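Long-range contact in alpha-1,3-glucanase (Streptomyces thermodiastaticus, PDB 7C7D), which probably hydrolyses alpha-1,3-glucan from within the chain, as a calcium-binding glycoside hydrolase of family 87: residues G472-S478 against S500-S506. Numbering follows the deposited sequence.
Sequences GALRVDS and SAFEFVS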
loop_
_atom_site.group_PDB
_atom_site.type_symbol
_atom_site.label_atom_id
_atom_site.label_comp_id
_atom_site.label_asym_id
_atom_site.label_seq_id
_atom_site.Cartn_x
_atom_site.Cartn_y
_atom_site.Cartn_z
ATOM N N GLY A 472 -12.828 -8.263 9.110
ATOM C CA GLY A 472 -13.634 -7.899 7.965
ATOM C C GLY A 472 -12.936 -6.925 7.031
ATOM O O GLY A 472 -11.824 -6.452 7.277
ATOM N N ALA A 473 -13.629 -6.626 5.929
ATOM C CA ALA A 473 -13.105 -5.693 4.938
ATOM C C ALA A 473 -12.870 -4.311 5.533
ATOM O O ALA A 473 -11.847 -3.672 5.252
ATOM C CB ALA A 473 -14.063 -5.601 3.754
ATOM N N LEU A 474 -13.812 -3.819 6.331
ATOM C CA LEU A 474 -13.682 -2.513 6.958
ATOM C C LEU A 474 -14.016 -2.705 8.423
ATOM O O LEU A 474 -15.100 -3.196 8.746
ATOM C CB LEU A 474 -14.649 -1.505 6.317
ATOM C CG LEU A 474 -14.502 -0.026 6.674
ATOM C CD1 LEU A 474 -15.121 0.825 5.578
ATOM C CD2 LEU A 474 -15.130 0.296 8.017
ATOM N N ARG A 475 -13.098 -2.338 9.309
ATOM C CA ARG A 475 -13.381 -2.478 10.728
ATOM C C ARG A 475 -13.231 -1.165 11.478
ATOM O O ARG A 475 -12.385 -0.325 11.152
ATOM C CB ARG A 475 -12.570 -3.591 11.401
ATOM C CG ARG A 475 -11.150 -3.250 11.774
ATOM C CD ARG A 475 -10.545 -4.415 12.576
ATOM N NE ARG A 475 -9.237 -4.063 13.118
ATOM C CZ ARG A 475 -8.109 -4.124 12.422
ATOM N NH1 ARG A 475 -8.106 -4.560 11.167
ATOM N NH2 ARG A 475 -6.970 -3.752 12.995
ATOM N N VAL A 476 -14.091 -1.008 12.483
ATOM C CA VAL A 476 -13.958 0.007 13.520
ATOM C C VAL A 476 -13.650 -0.742 14.805
ATOM O O VAL A 476 -14.403 -1.643 15.202
ATOM C CB VAL A 476 -15.222 0.870 13.659
ATOM C CG1 VAL A 476 -15.016 1.934 14.734
ATOM C CG2 VAL A 476 -15.578 1.512 12.324
ATOM N N ASP A 477 -12.535 -0.385 15.448
ATOM C CA ASP A 477 -11.916 -1.222 16.474
ATOM C C ASP A 477 -11.631 -0.378 17.715
ATOM O O ASP A 477 -10.669 0.393 17.749
ATOM C CB ASP A 477 -10.642 -1.819 15.892
ATOM C CG ASP A 477 -10.056 -2.938 16.731
ATOM O OD1 ASP A 477 -10.401 -3.059 17.929
ATOM O OD2 ASP A 477 -9.215 -3.692 16.175
ATOM N N SER A 478 -12.460 -0.533 18.748
ATOM C CA SER A 478 -12.304 0.207 20.002
ATOM C C SER A 478 -11.304 -0.496 20.929
ATOM O O SER A 478 -11.594 -0.830 22.081
ATOM C CB SER A 478 -13.665 0.326 20.670
ATOM O OG SER A 478 -14.218 -0.971 20.827
ATOM N N SER A 500 -16.227 -11.185 6.367
ATOM C CA SER A 500 -17.275 -10.204 6.581
ATOM C C SER A 500 -16.964 -8.895 5.863
ATOM O O SER A 500 -15.825 -8.612 5.489
ATOM C CB SER A 500 -17.443 -9.946 8.074
ATOM O OG SER A 500 -16.175 -9.677 8.640
ATOM N N ALA A 501 -18.006 -8.081 5.693
ATOM C CA ALA A 501 -17.865 -6.763 5.062
ATOM C C ALA A 501 -17.502 -5.710 6.104
ATOM O O ALA A 501 -16.378 -5.205 6.121
ATOM C CB ALA A 501 -19.129 -6.409 4.272
ATOM N N PHE A 502 -18.440 -5.375 6.985
ATOM C CA PHE A 502 -18.212 -4.408 8.054
ATOM C C PHE A 502 -18.014 -5.151 9.368
ATOM O O PHE A 502 -18.807 -6.039 9.701
ATOM C CB PHE A 502 -19.411 -3.466 8.204
ATOM C CG PHE A 502 -19.692 -2.624 6.990
ATOM C CD1 PHE A 502 -18.948 -1.483 6.729
ATOM C CD2 PHE A 502 -20.718 -2.964 6.116
ATOM C CE1 PHE A 502 -19.208 -0.704 5.619
ATOM C CE2 PHE A 502 -20.986 -2.183 4.999
ATOM C CZ PHE A 502 -20.221 -1.054 4.750
ATOM N N GLU A 503 -16.979 -4.777 10.122
ATOM C CA GLU A 503 -16.708 -5.378 11.419
ATOM C C GLU A 503 -16.613 -4.291 12.478
ATOM O O GLU A 503 -15.945 -3.272 12.275
ATOM C CB GLU A 503 -15.397 -6.169 11.384
ATOM C CG GLU A 503 -15.008 -6.733 12.740
ATOM C CD GLU A 503 -13.624 -7.345 12.778
ATOM O OE1 GLU A 503 -12.839 -7.176 11.817
ATOM O OE2 GLU A 503 -13.318 -7.997 13.800
ATOM N N PHE A 504 -17.294 -4.506 13.598
ATOM C CA PHE A 504 -17.238 -3.610 14.744
ATOM C C PHE A 504 -16.775 -4.444 15.924
ATOM O O PHE A 504 -17.414 -5.437 16.276
ATOM C CB PHE A 504 -18.608 -2.965 14.967
ATOM C CG PHE A 504 -19.131 -2.312 13.728
ATOM C CD1 PHE A 504 -18.549 -1.156 13.253
ATOM C CD2 PHE A 504 -20.128 -2.907 12.975
ATOM C CE1 PHE A 504 -18.987 -0.566 12.081
ATOM C CE2 PHE A 504 -20.568 -2.329 11.802
ATOM C CZ PHE A 504 -20.004 -1.148 11.359
ATOM N N VAL A 505 -15.627 -4.087 16.492
ATOM C CA VAL A 505 -14.958 -4.980 17.425
ATOM C C VAL A 505 -14.219 -4.138 18.452
ATOM O O VAL A 505 -13.830 -3.000 18.186
ATOM C CB VAL A 505 -14.018 -5.946 16.660
ATOM C CG1 VAL A 505 -12.877 -5.189 15.986
ATOM C CG2 VAL A 505 -13.481 -7.047 17.565
ATOM N N SER A 506 -14.034 -4.703 19.638
ATOM C CA SER A 506 -13.087 -4.178 20.614
ATOM C C SER A 506 -12.007 -5.252 20.692
ATOM O O SER A 506 -12.124 -6.226 21.439
ATOM C CB SER A 506 -13.774 -3.916 21.937
ATOM O OG SER A 506 -12.954 -3.145 22.796
#
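G472 meets E503 at the start of a parallel pairing between strands 474-477 and 502-505, neighbouring rungs in one long parallel sheet of the right-handed beta-helix, the fold expected of a pectate lyase-like domain. The backbone N of G472 donates to OE1 of E503 at 2.9 Å, reaching the carboxylate from above its plane, 45° out of it. E503 gets there because its chain runs out extended, CG lying opposite the backbone N (chi1 176°). At the next step A473 N bonds S500 O, and the ladder then alternates, L474 N taking A501 O and L474 O receiving E503 N. L474 turns to the same face as F502, where L474 CB meets F502 CD1 at an oblique slant. R475 shares the other face with E503, the two side chains running alongside each other, R475 CB 3.6 Å from E503 OE1. The guanidinium of R475 continues away from E503, and R475 NE binds D477 OD2 at 3.1 Å in a salt bridge, while R475 NH1 is held by S430 and N405. V476 N takes E503 O and V476 O receives V505 N; its side chain returns to the face of L474, F502 and F504, packed against I489, I494 and V514. There V476 CB comes to the edge of the F504 ring, near its plane, 3.9 Å from F504 CD1. D477 lies beside V505, whose CG1 sits 3.7 Å from D477 CG, and D477 OD1 accepts the backbone N of G507. With an alanine in place of D477, R475 NE is likely to lose its carboxylate mate, G507 N its acceptor, and V505 CG1 a neighbour. Beyond the strands, S478 N bonds V505 O, and S506 OG donates to S478 O at 2.8 Å from above the carbonyl plane, 54° out of it.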